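Local structure of glutathione reductase (Bartonella henselae, 3O0H) at residues Q236-A241 with P369-V374; R396-V401 with V458-S463; M409-V414 with G433-L438; I441-K446 with D450-T455. The protein probably catalyses the NADPH-dependent reduction of glutathione disulfide to glutathione, using bound FAD and a redox-active disulfide. All blocks are in the same frame, centred on the assembly; numbering follows the deposited sequence.

Contact 1: Q236-A241 with P369-V374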
# COMPACT_ATOMS: atom_id res chain seq x y z
N GLN B 236 -13.14 7.90 -15.84
CA GLN B 236 -12.65 7.95 -17.21
C GLN B 236 -11.45 7.04 -17.36
O GLN B 236 -11.39 6.27 -18.32
CB GLN B 236 -12.33 9.37 -17.64
CG GLN B 236 -11.92 9.47 -19.13
CD GLN B 236 -13.13 9.29 -20.02
OE1 GLN B 236 -14.03 10.12 -19.99
NE2 GLN B 236 -13.18 8.17 -20.78
N LEU B 237 -10.50 7.12 -16.43
CA LEU B 237 -9.28 6.29 -16.55
C LEU B 237 -9.62 4.81 -16.52
O LEU B 237 -9.00 4.01 -17.27
CB LEU B 237 -8.25 6.63 -15.48
CG LEU B 237 -7.57 7.99 -15.55
CD1 LEU B 237 -6.86 8.35 -14.19
CD2 LEU B 237 -6.59 8.00 -16.68
N LEU B 238 -10.56 4.42 -15.65
CA LEU B 238 -10.94 3.01 -15.59
C LEU B 238 -11.61 2.58 -16.90
O LEU B 238 -11.24 1.55 -17.51
CB LEU B 238 -11.86 2.69 -14.40
CG LEU B 238 -12.33 1.24 -14.32
CD1 LEU B 238 -11.15 0.26 -14.26
CD2 LEU B 238 -13.28 1.03 -13.06
N ASN B 239 -12.57 3.38 -17.36
CA ASN B 239 -13.28 3.07 -18.61
C ASN B 239 -12.26 2.81 -19.70
O ASN B 239 -12.35 1.83 -20.42
CB ASN B 239 -14.16 4.24 -19.04
CG ASN B 239 -14.76 4.02 -20.42
OD1 ASN B 239 -15.78 3.34 -20.55
ND2 ASN B 239 -14.11 4.56 -21.44
N ASP B 240 -11.30 3.72 -19.83
CA ASP B 240 -10.38 3.67 -20.93
C ASP B 240 -9.43 2.45 -20.83
O ASP B 240 -9.07 1.83 -21.84
CB ASP B 240 -9.61 4.97 -21.04
CG ASP B 240 -10.48 6.17 -21.35
OD1 ASP B 240 -11.67 6.07 -21.70
OD2 ASP B 240 -9.91 7.27 -21.27
N ALA B 241 -9.03 2.09 -19.62
CA ALA B 241 -8.17 0.91 -19.45
C ALA B 241 -8.94 -0.39 -19.77
O ALA B 241 -8.36 -1.39 -20.27
CB ALA B 241 -7.62 0.86 -18.01
N PRO B 369 -7.69 -1.40 -13.61
CA PRO B 369 -7.03 -0.93 -12.39
C PRO B 369 -7.97 -0.64 -11.20
O PRO B 369 -9.14 -0.33 -11.41
CB PRO B 369 -6.32 0.38 -12.83
CG PRO B 369 -6.94 0.73 -14.15
CD PRO B 369 -7.50 -0.49 -14.76
N GLU B 370 -7.40 -0.82 -10.01
CA GLU B 370 -8.03 -0.61 -8.74
C GLU B 370 -8.21 0.88 -8.47
O GLU B 370 -7.46 1.73 -8.97
CB GLU B 370 -7.16 -1.19 -7.60
CG GLU B 370 -6.89 -2.66 -7.67
CD GLU B 370 -5.69 -3.03 -6.80
OE1 GLU B 370 -5.90 -3.14 -5.56
OE2 GLU B 370 -4.57 -3.18 -7.37
N ILE B 371 -9.24 1.17 -7.68
CA ILE B 371 -9.59 2.53 -7.30
C ILE B 371 -9.67 2.64 -5.76
O ILE B 371 -10.16 1.71 -5.08
CB ILE B 371 -10.96 2.91 -7.90
CG1 ILE B 371 -10.83 3.23 -9.38
CG2 ILE B 371 -11.60 4.13 -7.18
CD1 ILE B 371 -12.22 3.30 -10.11
N GLY B 372 -9.19 3.76 -5.26
CA GLY B 372 -9.41 4.21 -3.89
C GLY B 372 -9.80 5.67 -3.88
O GLY B 372 -9.27 6.51 -4.66
N THR B 373 -10.73 6.03 -2.99
CA THR B 373 -11.24 7.39 -2.97
C THR B 373 -11.76 7.76 -1.56
O THR B 373 -12.33 6.93 -0.86
CB THR B 373 -12.35 7.58 -4.02
OG1 THR B 373 -12.75 8.98 -4.10
CG2 THR B 373 -13.56 6.67 -3.72
N VAL B 374 -11.49 8.98 -1.17
CA VAL B 374 -11.97 9.53 0.11
C VAL B 374 -12.26 11.00 -0.07
O VAL B 374 -11.53 11.70 -0.74
CB VAL B 374 -10.94 9.27 1.28
CG1 VAL B 374 -9.57 9.76 0.95
CG2 VAL B 374 -11.41 9.82 2.61
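L238 of helix 232-245 rests on P369 and I371, and A241, one turn further on, rests on P369, where the chain enters strand 371-375. Every contact between 236-241 and 369-374 is van der Waals; no hydrogen bond joins them. A241 points its CB at the proline ring, which follows a cis peptide bond, and A241 CB comes within 3.5 Å of P369 CD. L238 supplies two branches. L238 CD1 lies 3.8 Å from P369 CD and also reaches the backbone, 3.5 Å from P369 O. L238 CD2 goes to the isoleucine, 3.9 Å from I371 CD1, and the two side chains cross at about a right angle. CG of L238 stands anti to the backbone N (chi1 178°), which brings both methyls to the strand side.

The polar bonds stay within the helix. D240 OD1 accepts two amide N-H groups. Q236 NE2 meets D240 OD1 on the syn side at 2.7 Å, clearly out of the carboxylate plane. N239 ND2 meets D240 OD1 on the anti side at 2.9 Å. N239 OD1 is held in turn by Y251 OH. L227 touches both L238 and I371, and L428 of strand 422-428 touches P369 and I371.

The helix is part of the nucleotide-disulphide oxidoreductase portion, the strand of the dimerisation domain. With no directional bond across it, this joint depends on shape and on the burial of L238 and I371.

Contact 2: R396-V401 with V458-S463. With FAD (flavin-adenine dinucleotide), chain E.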
# COMPACT_ATOMS: atom_id res chain seq x y z
N ARG B 396 4.10 6.39 -14.66
CA ARG B 396 4.39 4.98 -14.83
C ARG B 396 5.22 4.52 -13.64
O ARG B 396 6.29 5.05 -13.40
CB ARG B 396 5.16 4.75 -16.13
N PRO B 397 4.71 3.57 -12.85
CA PRO B 397 5.54 3.03 -11.77
C PRO B 397 6.81 2.36 -12.29
O PRO B 397 6.85 1.82 -13.41
CB PRO B 397 4.64 1.98 -11.13
CG PRO B 397 3.29 2.33 -11.51
CD PRO B 397 3.33 3.07 -12.78
N MET B 398 7.86 2.41 -11.48
CA MET B 398 9.14 1.89 -11.87
C MET B 398 9.07 0.45 -12.43
O MET B 398 9.69 0.14 -13.41
CB MET B 398 10.08 1.92 -10.68
CG MET B 398 11.49 1.47 -11.01
SD MET B 398 12.50 1.27 -9.52
CE MET B 398 12.57 2.97 -8.98
N ARG B 399 8.27 -0.39 -11.78
CA ARG B 399 8.11 -1.78 -12.18
C ARG B 399 7.59 -1.93 -13.62
O ARG B 399 7.93 -2.88 -14.31
CB ARG B 399 7.17 -2.49 -11.22
CG ARG B 399 7.10 -3.98 -11.47
CD ARG B 399 6.59 -4.73 -10.25
NE ARG B 399 5.12 -4.70 -10.11
CZ ARG B 399 4.34 -5.79 -10.12
NH1 ARG B 399 3.02 -5.66 -9.98
NH2 ARG B 399 4.84 -6.99 -10.27
N ASN B 400 6.76 -0.99 -14.07
CA ASN B 400 6.20 -1.07 -15.41
C ASN B 400 7.17 -0.61 -16.48
O ASN B 400 7.11 -1.11 -17.58
CB ASN B 400 4.87 -0.34 -15.50
CG ASN B 400 3.84 -0.91 -14.55
OD1 ASN B 400 3.99 -2.02 -14.03
ND2 ASN B 400 2.79 -0.17 -14.32
N VAL B 401 8.10 0.28 -16.12
CA VAL B 401 9.24 0.62 -16.98
C VAL B 401 9.86 -0.59 -17.64
O VAL B 401 9.86 -0.67 -18.86
CB VAL B 401 10.38 1.35 -16.21
N VAL B 458 9.90 8.43 1.09
CA VAL B 458 10.54 7.13 1.12
C VAL B 458 10.81 6.71 -0.32
O VAL B 458 9.88 6.65 -1.10
CB VAL B 458 9.60 6.09 1.76
CG1 VAL B 458 10.27 4.71 1.78
CG2 VAL B 458 9.20 6.57 3.12
N HIS B 459 12.06 6.44 -0.66
CA HIS B 459 12.47 6.18 -2.04
C HIS B 459 13.10 4.79 -2.11
O HIS B 459 13.89 4.43 -1.24
CB HIS B 459 13.49 7.25 -2.48
CG HIS B 459 13.88 7.20 -3.93
ND1 HIS B 459 12.96 7.40 -4.95
CD2 HIS B 459 15.08 7.05 -4.53
CE1 HIS B 459 13.59 7.33 -6.11
NE2 HIS B 459 14.88 7.12 -5.89
N PRO B 460 12.81 4.02 -3.17
CA PRO B 460 11.85 4.26 -4.22
C PRO B 460 10.48 3.65 -3.88
O PRO B 460 10.38 2.46 -3.58
CB PRO B 460 12.44 3.54 -5.44
CG PRO B 460 13.66 2.76 -4.96
CD PRO B 460 13.61 2.80 -3.44
N THR B 461 9.46 4.48 -3.90
CA THR B 461 8.09 4.01 -3.75
C THR B 461 7.20 4.72 -4.75
O THR B 461 7.62 5.70 -5.38
CB THR B 461 7.49 4.27 -2.32
OG1 THR B 461 7.38 5.68 -2.10
CG2 THR B 461 8.35 3.67 -1.19
N MET B 462 5.96 4.27 -4.87
CA MET B 462 4.92 5.00 -5.58
C MET B 462 4.35 6.08 -4.71
O MET B 462 4.07 7.20 -5.17
CB MET B 462 3.80 4.02 -5.98
CG MET B 462 4.30 2.94 -6.90
SD MET B 462 3.01 1.88 -7.62
CE MET B 462 1.73 1.83 -6.38
N SER B 463 4.22 5.78 -3.42
CA SER B 463 3.57 6.71 -2.51
C SER B 463 4.31 8.03 -2.30
O SER B 463 3.67 9.04 -1.95
CB SER B 463 3.26 6.04 -1.19
OG SER B 463 2.26 5.06 -1.41
PA FAD E . 25.75 10.19 -4.45
O1A FAD E . 26.53 8.97 -4.02
O2A FAD E . 24.42 9.91 -5.06
O5B FAD E . 26.55 11.06 -5.54
C5B FAD E . 27.92 11.35 -5.36
C4B FAD E . 28.53 11.55 -6.74
O4B FAD E . 29.81 12.18 -6.66
C3B FAD E . 28.75 10.22 -7.48
O3B FAD E . 28.15 10.24 -8.78
C2B FAD E . 30.26 10.13 -7.57
O2B FAD E . 30.75 9.49 -8.71
C1B FAD E . 30.65 11.58 -7.63
N9A FAD E . 31.94 12.04 -7.11
C8A FAD E . 32.50 11.71 -5.89
N7A FAD E . 33.62 12.43 -5.78
C5A FAD E . 33.81 13.22 -6.87
C6A FAD E . 34.77 14.16 -7.25
N6A FAD E . 35.86 14.49 -6.51
N1A FAD E . 34.62 14.81 -8.47
C2A FAD E . 33.55 14.53 -9.29
N3A FAD E . 32.62 13.60 -8.90
C4A FAD E . 32.71 12.99 -7.71
N1 FAD E . 18.69 5.38 -0.45
C2 FAD E . 17.32 5.45 -0.38
O2 FAD E . 16.79 6.49 -0.02
N3 FAD E . 16.57 4.34 -0.70
C4 FAD E . 17.16 3.15 -1.12
O4 FAD E . 16.41 2.19 -1.43
C4X FAD E . 18.55 3.09 -1.20
N5 FAD E . 19.19 1.93 -1.59
C5X FAD E . 20.57 1.93 -1.72
C6 FAD E . 21.19 0.76 -2.17
C7 FAD E . 22.57 0.70 -2.29
C7M FAD E . 23.24 -0.59 -2.74
C8 FAD E . 23.32 1.83 -1.97
C8M FAD E . 24.83 1.79 -2.07
C9 FAD E . 22.70 3.01 -1.54
C9A FAD E . 21.31 3.07 -1.42
N10 FAD E . 20.66 4.24 -0.97
C10 FAD E . 19.31 4.22 -0.85
C1' FAD E . 21.40 5.49 -0.58
C2' FAD E . 21.48 6.50 -1.70
O2' FAD E . 22.07 5.87 -2.84
C3' FAD E . 22.36 7.63 -1.21
O3' FAD E . 21.97 8.02 0.10
C4' FAD E . 22.29 8.80 -2.19
O4' FAD E . 22.71 8.42 -3.51
C5' FAD E . 23.24 9.87 -1.72
O5' FAD E . 23.18 10.95 -2.62
P FAD E . 24.43 11.95 -2.52
O1P FAD E . 24.07 13.16 -3.32
O2P FAD E . 24.90 12.30 -1.13
O3P FAD E . 25.63 11.17 -3.16
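M398 lays its terminal methyl against the ring of P460, with M398 CE 3.6 Å from P460 CB. The methionine chain runs out from the backbone with CG anti to the backbone N (chi1 -176°). It then bends at the last torsion, chi3 -66°, which turns CE onto the proline. The side chains meet at a slant. P397, the residue before it, is touched by sulfur instead of methyl: M462 SD sits 3.9 Å from P397 CB and equally far from P397 CG. The two methionines thus come from opposite segments, each touching a proline of the other segment.

P460 follows a cis peptide bond. Its CB also packs on one face of the H459 imidazole, offset toward the rim. As in the glutathione reductase family, this loop probably supplies its histidine to the active site of the second subunit. The flavin here is the one held by that subunit. FAD N3 donates to H459 O at 2.7 Å (N-H...O angle 155°), and P460 CD lies 3.5 Å from FAD O4. H459 packs on C64 of the second subunit, a member of the C64-C69 disulfide. H459 ND1 is hydrogen-bonded to E464 of its own chain, an arrangement consistent with the His-Glu pair of this family.

T461 OG1 bonds back to V458 O at 2.9 Å, spanning the cis proline. P460 O receives K73 NZ of the second subunit.

Contact 3: M409-V414 with G433-L438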
# COMPACT_ATOMS: atom_id res chain seq x y z
N MET B 409 -0.16 4.87 -12.67
CA MET B 409 -0.68 5.18 -11.35
C MET B 409 -1.20 6.60 -11.46
O MET B 409 -0.52 7.47 -12.03
CB MET B 409 0.40 5.14 -10.27
CG MET B 409 -0.08 5.66 -8.86
SD MET B 409 -1.16 4.55 -7.94
CE MET B 409 -0.50 3.05 -8.60
N PHE B 410 -2.39 6.80 -10.95
CA PHE B 410 -3.02 8.12 -10.91
C PHE B 410 -3.25 8.53 -9.45
O PHE B 410 -3.78 7.75 -8.67
CB PHE B 410 -4.34 8.04 -11.64
CG PHE B 410 -5.21 9.20 -11.38
CD1 PHE B 410 -5.01 10.38 -12.08
CD2 PHE B 410 -6.21 9.13 -10.40
CE1 PHE B 410 -5.78 11.48 -11.85
CE2 PHE B 410 -7.03 10.24 -10.16
CZ PHE B 410 -6.80 11.42 -10.87
N MET B 411 -2.83 9.73 -9.07
CA MET B 411 -3.07 10.23 -7.71
C MET B 411 -3.53 11.69 -7.82
O MET B 411 -2.93 12.48 -8.59
CB MET B 411 -1.82 10.17 -6.85
CG MET B 411 -1.35 8.76 -6.50
SD MET B 411 0.34 8.69 -5.79
CE MET B 411 0.43 6.96 -5.32
N LYS B 412 -4.58 12.04 -7.10
CA LYS B 412 -5.03 13.43 -7.14
C LYS B 412 -5.43 13.89 -5.74
O LYS B 412 -6.14 13.20 -5.04
CB LYS B 412 -6.16 13.59 -8.15
CG LYS B 412 -6.69 14.99 -8.25
CD LYS B 412 -7.60 15.19 -9.44
CE LYS B 412 -9.00 14.67 -9.20
NZ LYS B 412 -9.91 14.72 -10.39
N LEU B 413 -4.91 15.03 -5.30
CA LEU B 413 -5.36 15.64 -4.05
C LEU B 413 -6.17 16.90 -4.37
O LEU B 413 -5.81 17.68 -5.21
CB LEU B 413 -4.17 15.94 -3.18
CG LEU B 413 -3.29 14.77 -2.76
CD1 LEU B 413 -2.07 15.24 -1.98
CD2 LEU B 413 -4.10 13.77 -1.97
N VAL B 414 -7.28 17.06 -3.67
CA VAL B 414 -8.19 18.14 -3.90
C VAL B 414 -8.11 18.99 -2.63
O VAL B 414 -8.33 18.52 -1.53
CB VAL B 414 -9.60 17.65 -4.14
CG1 VAL B 414 -10.53 18.86 -4.32
CG2 VAL B 414 -9.71 16.74 -5.37
N GLY B 433 -6.75 0.92 -3.19
CA GLY B 433 -7.52 0.81 -1.96
C GLY B 433 -6.70 0.93 -0.68
O GLY B 433 -7.13 1.61 0.28
N GLU B 434 -5.59 0.20 -0.61
CA GLU B 434 -4.64 0.32 0.51
C GLU B 434 -4.18 1.76 0.66
O GLU B 434 -4.21 2.35 1.76
CB GLU B 434 -3.42 -0.57 0.31
CG GLU B 434 -3.65 -2.04 0.17
CD GLU B 434 -4.13 -2.68 1.46
OE1 GLU B 434 -4.03 -2.01 2.51
OE2 GLU B 434 -4.58 -3.85 1.39
N ILE B 435 -3.78 2.36 -0.45
CA ILE B 435 -3.27 3.72 -0.40
C ILE B 435 -4.30 4.71 0.08
O ILE B 435 -4.01 5.56 0.92
CB ILE B 435 -2.72 4.16 -1.77
CG1 ILE B 435 -1.49 3.33 -2.12
CG2 ILE B 435 -2.46 5.67 -1.79
CD1 ILE B 435 -1.04 3.44 -3.61
N ALA B 436 -5.51 4.60 -0.44
CA ALA B 436 -6.58 5.50 -0.04
C ALA B 436 -6.96 5.33 1.44
O ALA B 436 -7.19 6.34 2.16
CB ALA B 436 -7.80 5.32 -0.97
N GLN B 437 -7.01 4.08 1.93
CA GLN B 437 -7.27 3.86 3.36
C GLN B 437 -6.35 4.73 4.22
O GLN B 437 -6.77 5.35 5.21
CB GLN B 437 -7.04 2.39 3.74
CG GLN B 437 -6.98 2.11 5.28
CD GLN B 437 -8.37 2.16 5.92
OE1 GLN B 437 -8.98 1.13 6.17
NE2 GLN B 437 -8.88 3.37 6.15
N LEU B 438 -5.08 4.75 3.84
CA LEU B 438 -4.06 5.40 4.63
C LEU B 438 -4.12 6.90 4.51
O LEU B 438 -3.99 7.61 5.49
CB LEU B 438 -2.66 4.85 4.26
CG LEU B 438 -2.57 3.35 4.59
CD1 LEU B 438 -1.40 2.75 3.90
CD2 LEU B 438 -2.51 3.16 6.09
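I435 extends from helix 432-444 toward strand 409-416 and meets two methionines with a single methyl. The contact is purely apolar. I435 CD1 lies 4.2 Å from M411 CE and 4.5 Å from M409 SD. These are loose distances, and the two segments bury little surface between them, about 80 Å² with both sides summed. M411 does the reaching. Its chain is extended beyond CG (chi2 167°, chi3 173°), which carries CE off the strand. The M411 and I435 side chains cross at about a right angle. M409 offers its sulfur rather than its methyl. I435 has CG1 anti to the carbonyl carbon (chi1 -67°), and its chain runs on to put CD1 foremost.

No hydrogen bond spans the two segments. Backbone bonds hold each side in place. In the helix, Q437 N bonds to G433 O at 3.0 Å. The strand pairs with both neighbours: M409 and M411 with strand 387-395, F410 and K412 with strand 422-428.

The polar side chains of the helix have partners in the second subunit: E434 bonds to S463 OG and M462 N of that subunit, and Q437 to V458 N and M456 O of the same subunit. I435 itself also packs on L438 of the second subunit.

The arrangement is a helix laid over an antiparallel sheet, as in the dimerisation domain of this reductase family, with the helix also facing the partner subunit.

Contact 4: I441-K446 with D450-T455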
# COMPACT_ATOMS: atom_id res chain seq x y z
N ILE B 441 -6.81 8.46 6.78
CA ILE B 441 -6.47 8.80 8.15
C ILE B 441 -6.02 10.27 8.22
O ILE B 441 -6.48 11.02 9.09
CB ILE B 441 -5.34 7.90 8.66
CG1 ILE B 441 -5.80 6.41 8.67
CG2 ILE B 441 -4.87 8.33 10.09
CD1 ILE B 441 -4.61 5.47 8.93
N SER B 442 -5.16 10.67 7.28
CA SER B 442 -4.70 12.04 7.21
C SER B 442 -5.86 13.01 6.95
O SER B 442 -5.93 14.05 7.59
CB SER B 442 -3.61 12.16 6.17
OG SER B 442 -2.48 11.36 6.58
N LEU B 443 -6.77 12.65 6.05
CA LEU B 443 -7.95 13.48 5.77
C LEU B 443 -8.92 13.54 6.96
O LEU B 443 -9.46 14.61 7.27
CB LEU B 443 -8.68 13.07 4.49
CG LEU B 443 -8.20 13.75 3.20
CD1 LEU B 443 -6.79 13.38 2.94
CD2 LEU B 443 -9.05 13.42 2.00
N LYS B 444 -9.11 12.42 7.67
CA LYS B 444 -9.92 12.43 8.91
C LYS B 444 -9.35 13.44 9.91
O LYS B 444 -10.09 14.06 10.67
CB LYS B 444 -9.98 11.01 9.56
CG LYS B 444 -11.09 10.86 10.61
CD LYS B 444 -12.47 10.89 9.93
CE LYS B 444 -13.64 10.64 10.85
NZ LYS B 444 -14.88 10.96 10.11
N GLY B 445 -8.03 13.57 9.92
CA GLY B 445 -7.32 14.50 10.74
C GLY B 445 -7.31 15.95 10.25
O GLY B 445 -6.78 16.80 10.96
N LYS B 446 -7.88 16.18 9.07
CA LYS B 446 -7.93 17.52 8.42
C LYS B 446 -6.54 18.10 8.24
O LYS B 446 -6.33 19.31 8.30
CB LYS B 446 -8.84 18.45 9.19
CG LYS B 446 -10.24 17.86 9.38
CD LYS B 446 -11.20 18.27 8.32
CE LYS B 446 -12.58 17.60 8.52
NZ LYS B 446 -13.08 17.93 9.85
N ASP B 450 0.31 21.45 3.34
CA ASP B 450 1.63 21.74 3.84
C ASP B 450 2.27 20.61 4.64
O ASP B 450 3.47 20.43 4.60
CB ASP B 450 1.60 23.03 4.68
CG ASP B 450 1.16 24.19 3.86
OD1 ASP B 450 2.00 24.65 3.06
OD2 ASP B 450 -0.05 24.58 3.93
N ILE B 451 1.47 19.84 5.35
CA ILE B 451 1.99 18.73 6.15
C ILE B 451 2.37 17.57 5.23
O ILE B 451 3.37 16.89 5.48
CB ILE B 451 0.97 18.22 7.17
CG1 ILE B 451 0.61 19.30 8.22
CG2 ILE B 451 1.47 16.88 7.84
CD1 ILE B 451 1.75 19.96 8.93
N PHE B 452 1.56 17.33 4.19
CA PHE B 452 1.93 16.36 3.17
C PHE B 452 3.31 16.71 2.60
O PHE B 452 4.19 15.84 2.47
CB PHE B 452 0.90 16.32 2.02
CG PHE B 452 -0.35 15.52 2.31
CD1 PHE B 452 -1.29 15.96 3.24
CD2 PHE B 452 -0.63 14.36 1.61
CE1 PHE B 452 -2.47 15.24 3.50
CE2 PHE B 452 -1.82 13.61 1.88
CZ PHE B 452 -2.73 14.06 2.82
N ASP B 453 3.49 17.98 2.23
CA ASP B 453 4.74 18.41 1.60
C ASP B 453 5.94 18.32 2.54
O ASP B 453 7.08 18.19 2.09
CB ASP B 453 4.64 19.85 1.12
CG ASP B 453 3.68 20.04 -0.02
OD1 ASP B 453 3.13 19.05 -0.54
OD2 ASP B 453 3.50 21.20 -0.41
N LYS B 454 5.69 18.46 3.84
CA LYS B 454 6.74 18.44 4.86
C LYS B 454 7.18 16.99 5.16
O LYS B 454 8.22 16.76 5.77
CB LYS B 454 6.22 19.07 6.16
CG LYS B 454 7.24 19.71 7.04
CD LYS B 454 6.61 20.60 8.15
CE LYS B 454 5.66 19.83 9.08
NZ LYS B 454 5.33 20.53 10.40
N THR B 455 6.37 16.04 4.77
CA THR B 455 6.66 14.63 5.07
C THR B 455 7.78 14.15 4.17
O THR B 455 7.69 14.25 2.93
CB THR B 455 5.41 13.78 4.90
OG1 THR B 455 4.37 14.23 5.81
CG2 THR B 455 5.75 12.27 5.11
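S442 and L443, near the end of helix 432-444, receive the tip of F452 from the short helix 449-454. I441 comes first in the segment, and its backbone O takes part in the turn described below. S442 follows. Its CB points toward the second helix, and S442 CB lies 4.0 Å from F452 CZ. Its OG turns to another partner, hydrogen-bonding S442 OG of the second subunit. The serine therefore offers carbon to the phenyl ring and oxygen to the dimer mate.

L443 brings one methyl, with L443 CD1 4.1 Å from F452 CZ. Leucine and phenylalanine cross at about a right angle. A single ring carbon thus touches both residues. Both approach the ring obliquely. F452 has CG anti to the carbonyl carbon (chi1 -80°), which carries the ring toward the first helix. Both L443 and F452 also touch V422 of strand 422-428.

Past K444, the backbone closes on itself. G445 N bonds to I441 O at 3.1 Å, and K446 N to L443 O at 2.9 Å. K446, with positive phi (56°), completes a Schellman motif after the helix. After three intervening residues the chain enters D450-T455. There T455 OG1 bonds back to I451 O at 2.9 Å. T455 also packs on K444 of the second subunit, and I451 on G445 of that subunit.

The arrangement is two consecutive helices joined by a short turn over strand 422-428 of the dimerisation domain, with S442 paired across the dimer interface.

Contact 1 comes first along the chain. Contact 2 opens next, and contacts 3 and 4 fall between its two segments. Contacts 1 and 3 reach the same antiparallel sheet, with centres about 11 Å apart, and touch where L237 CD1 meets F410 CG at 3.4 Å. Contacts 3 and 4 share helix 432-444, their centres about 13 Å apart. Contacts 2 and 3, with centres about 14 Å apart, meet through M462 and M409. Contacts 1 and 4 are the most distant pair, about 23 Å between centres. Contact 1 joins the oxidoreductase portion to the dimerisation domain. Contacts 2 to 4 lie within that domain and touch the second subunit; contact 2 also reaches its flavin.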